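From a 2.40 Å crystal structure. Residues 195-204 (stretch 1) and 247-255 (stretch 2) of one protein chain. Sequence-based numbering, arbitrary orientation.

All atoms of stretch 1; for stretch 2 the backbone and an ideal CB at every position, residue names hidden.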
# COMPACT_ATOMS: atom_id res chain seq x y z
N ALA A 195 -4.42 -1.92 14.86
CA ALA A 195 -4.16 -0.48 14.89
C ALA A 195 -3.57 -0.03 16.22
O ALA A 195 -2.93 1.02 16.30
CB ALA A 195 -5.43 0.32 14.58
N MET A 196 -3.76 -0.83 17.26
CA MET A 196 -3.25 -0.54 18.60
C MET A 196 -3.25 -1.84 19.41
O MET A 196 -4.24 -2.57 19.40
CB MET A 196 -4.10 0.53 19.29
CG MET A 196 -3.71 0.82 20.73
SD MET A 196 -2.09 1.61 20.89
CE MET A 196 -2.40 3.16 20.05
N PRO A 197 -2.15 -2.16 20.09
CA PRO A 197 -2.17 -3.30 21.02
C PRO A 197 -3.03 -2.96 22.23
O PRO A 197 -2.76 -2.00 22.94
CB PRO A 197 -0.70 -3.48 21.41
CG PRO A 197 0.08 -2.72 20.37
CD PRO A 197 -0.80 -1.59 19.94
N VAL A 198 -4.09 -3.75 22.44
CA VAL A 198 -4.98 -3.54 23.57
C VAL A 198 -5.24 -4.88 24.25
O VAL A 198 -5.13 -5.95 23.64
CB VAL A 198 -6.33 -2.89 23.15
CG1 VAL A 198 -6.10 -1.56 22.45
CG2 VAL A 198 -7.14 -3.84 22.29
N VAL A 199 -5.59 -4.80 25.53
CA VAL A 199 -6.07 -5.95 26.29
C VAL A 199 -7.51 -5.66 26.70
O VAL A 199 -7.77 -4.68 27.42
CB VAL A 199 -5.17 -6.26 27.50
CG1 VAL A 199 -4.78 -4.99 28.23
CG2 VAL A 199 -5.86 -7.23 28.44
N ILE A 200 -8.43 -6.48 26.23
CA ILE A 200 -9.86 -6.23 26.40
C ILE A 200 -10.32 -6.98 27.65
O ILE A 200 -10.21 -8.21 27.72
CB ILE A 200 -10.64 -6.67 25.16
CG1 ILE A 200 -10.21 -5.83 23.96
CG2 ILE A 200 -12.14 -6.57 25.40
CD1 ILE A 200 -10.70 -6.34 22.65
N ILE A 201 -10.82 -6.23 28.63
CA ILE A 201 -11.18 -6.76 29.94
C ILE A 201 -12.65 -6.45 30.19
O ILE A 201 -13.05 -5.29 30.09
CB ILE A 201 -10.32 -6.17 31.06
CG1 ILE A 201 -8.83 -6.26 30.70
CG2 ILE A 201 -10.61 -6.87 32.39
CD1 ILE A 201 -7.94 -5.43 31.60
N PRO A 202 -13.48 -7.44 30.51
CA PRO A 202 -14.87 -7.15 30.92
C PRO A 202 -14.90 -6.37 32.22
O PRO A 202 -14.28 -6.76 33.21
CB PRO A 202 -15.50 -8.53 31.07
CG PRO A 202 -14.62 -9.45 30.27
CD PRO A 202 -13.24 -8.89 30.39
N ALA A 203 -15.64 -5.25 32.21
CA ALA A 203 -15.69 -4.39 33.39
C ALA A 203 -16.25 -5.12 34.60
O ALA A 203 -15.80 -4.91 35.73
CB ALA A 203 -16.51 -3.14 33.08
N GLU A 204 -17.25 -5.98 34.39
CA GLU A 204 -17.91 -6.65 35.51
C GLU A 204 -16.96 -7.59 36.25
O GLU A 204 -17.13 -7.81 37.45
CB GLU A 204 -19.14 -7.41 35.02
CG GLU A 204 -20.27 -6.50 34.56
CD GLU A 204 -21.49 -7.27 34.10
OE1 GLU A 204 -21.56 -8.50 34.34
OE2 GLU A 204 -22.39 -6.66 33.48
N UNK A 247 3.51 2.83 27.05
CA UNK A 247 2.10 3.22 26.98
C UNK A 247 1.25 2.16 26.30
O UNK A 247 0.08 2.40 26.02
CB UNK A 247 1.96 4.55 26.24
N UNK A 248 1.83 0.99 26.00
CA UNK A 248 1.07 -0.12 25.42
C UNK A 248 1.31 -1.36 26.26
O UNK A 248 2.34 -1.46 26.94
CB UNK A 248 1.46 -0.37 23.96
N UNK A 249 0.37 -2.34 26.28
CA UNK A 249 -0.93 -2.27 25.60
C UNK A 249 -1.90 -1.36 26.34
O UNK A 249 -1.77 -1.19 27.54
CB UNK A 249 -1.54 -3.67 25.46
N UNK A 250 -2.85 -0.78 25.61
CA UNK A 250 -3.87 0.05 26.24
C UNK A 250 -4.98 -0.85 26.77
O UNK A 250 -5.65 -1.51 25.98
CB UNK A 250 -4.43 1.08 25.26
N UNK A 251 -5.19 -0.91 28.09
CA UNK A 251 -6.30 -1.72 28.61
C UNK A 251 -7.64 -1.06 28.36
O UNK A 251 -7.77 0.17 28.43
CB UNK A 251 -6.12 -1.97 30.11
N UNK A 252 -8.63 -1.88 28.02
CA UNK A 252 -9.97 -1.41 27.69
C UNK A 252 -10.98 -2.20 28.50
O UNK A 252 -11.08 -3.42 28.36
CB UNK A 252 -10.25 -1.54 26.19
N UNK A 253 -11.74 -1.50 29.35
CA UNK A 253 -12.87 -2.11 30.03
C UNK A 253 -14.09 -2.08 29.12
O UNK A 253 -14.43 -1.03 28.56
CB UNK A 253 -13.16 -1.40 31.35
N UNK A 254 -14.74 -3.22 28.94
CA UNK A 254 -15.89 -3.31 28.05
C UNK A 254 -17.12 -3.75 28.83
O UNK A 254 -17.04 -4.44 29.85
CB UNK A 254 -15.61 -4.28 26.90
N UNK A 255 -18.27 -3.33 28.32
CA UNK A 255 -19.58 -3.67 28.87
C UNK A 255 -20.60 -3.48 27.76
O UNK A 255 -20.31 -2.82 26.76
CB UNK A 255 -19.92 -2.82 30.09

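Position 247 precedes the strand, and its ideal CB has no atom of stretch 1 within 5.5 Å. Stretch 1 sets no demand here, and almost any residue would do. The deposited residue is Val247, which makes no contact across the pair.

At position 248 CA-to-CB points toward stretch 1. The ideal CB lies 4.5 Å from Pro197 CG and 5.1 Å from Met196 SD. Both neighbours are apolar, so an aliphatic side chain of moderate size would suit. It is Ile248. Its CG2 reaches Met196 SD at 4.0 Å and its CD1 reaches Pro197 CG at 4.3 Å.

The peptide bond before position 249 is cis, which strongly favours proline. The backbone N has no partner in stretch 1, and phi of -76° fits the ring. The ideal CB is tight, 3.3 Å from Pro197 O. The residue is Pro249. Its CB packs 4.3 Å from Pro197 CB, and its CG lies 4.2 Å from Val199 CG1.

At position 250 the backbone N donates to Pro197 O (2.9 Å), so proline would lose this bond. The ideal CB is 4.2 Å from Val198 CG1 and 4.6 Å from Met196 CG. Aliphatic residues or a long chain with an apolar stem would fit. Lys250 is found. Its CG lies 4.0 Å from Met196 SD, while its NZ donates to Val247 O at 2.8 Å.

Position 251 is on the same face as Val199 and Ile201. The ideal CB is 3.8 Å from Val199 CG1 and 4.2 Å from Ile201 CD1. Its N donates nothing to stretch 1 and phi is -74°, so proline is possible beside small or branched aliphatics. It is Pro251, with CB 3.9 Å from Val199 CG1.

Position 252 faces the other way, with Val198 and Ile200. Its N donates to Val199 O (3.0 Å) and its O accepts from Ile201 N (2.8 Å). Extended angles suit valine or isoleucine. Val252 places CG2 4.2 Å from Val198 CB.

At position 253 the ideal CB is 4.2 Å from Ala203 CB, with Ile201 alongside. Leucine, isoleucine or methionine could fill the space. Leu253 does so, its CD2 lying 3.9 Å from Ile201 CB.

Position 254 bonds through N to Ile201 O and through O from Ala203 N, both 2.9 Å. The ideal CB is 4.4 Å from Ile200 CG2, which calls for an aliphatic chain. Ile254 brings CD1 to 3.6 Å from Ile200 CG2.

At position 255 CA-to-CB points sideways, and the ideal CB lies 4.5 Å from Ala203 CB. Many residues are possible. Ser255 is deposited, and its OG is hydrogen-bonded elsewhere in the structure.

Stretch 2, residues 247-255: VIPKPVLIS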
# COMPACT_ATOMS: atom_id res chain seq x y z
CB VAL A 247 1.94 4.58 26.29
CG1 VAL A 247 2.62 5.68 27.10
CG2 VAL A 247 2.50 4.55 24.87
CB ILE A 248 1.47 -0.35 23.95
CG1 ILE A 248 2.96 -0.70 23.87
CG2 ILE A 248 1.16 0.88 23.10
CD1 ILE A 248 3.42 -1.17 22.53
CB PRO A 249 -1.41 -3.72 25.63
CG PRO A 249 -0.85 -4.24 26.91
CD PRO A 249 0.53 -3.62 26.99
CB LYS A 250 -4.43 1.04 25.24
CG LYS A 250 -3.41 2.00 24.65
CD LYS A 250 -3.50 3.39 25.27
CE LYS A 250 -2.72 4.41 24.44
NZ LYS A 250 -1.30 3.99 24.21
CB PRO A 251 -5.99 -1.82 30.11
CG PRO A 251 -5.16 -0.62 30.41
CD PRO A 251 -4.37 -0.34 29.16
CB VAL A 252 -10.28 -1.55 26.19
CG1 VAL A 252 -11.70 -1.08 25.92
CG2 VAL A 252 -9.27 -0.78 25.35
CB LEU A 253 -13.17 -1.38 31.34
CG LEU A 253 -12.06 -1.37 32.39
CD1 LEU A 253 -12.57 -0.75 33.68
CD2 LEU A 253 -11.55 -2.78 32.64
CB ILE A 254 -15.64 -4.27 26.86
CG1 ILE A 254 -15.47 -5.71 27.34
CG2 ILE A 254 -14.43 -3.81 26.06
CD1 ILE A 254 -15.62 -6.73 26.23
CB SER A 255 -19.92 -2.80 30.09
OG SER A 255 -20.04 -1.43 29.74
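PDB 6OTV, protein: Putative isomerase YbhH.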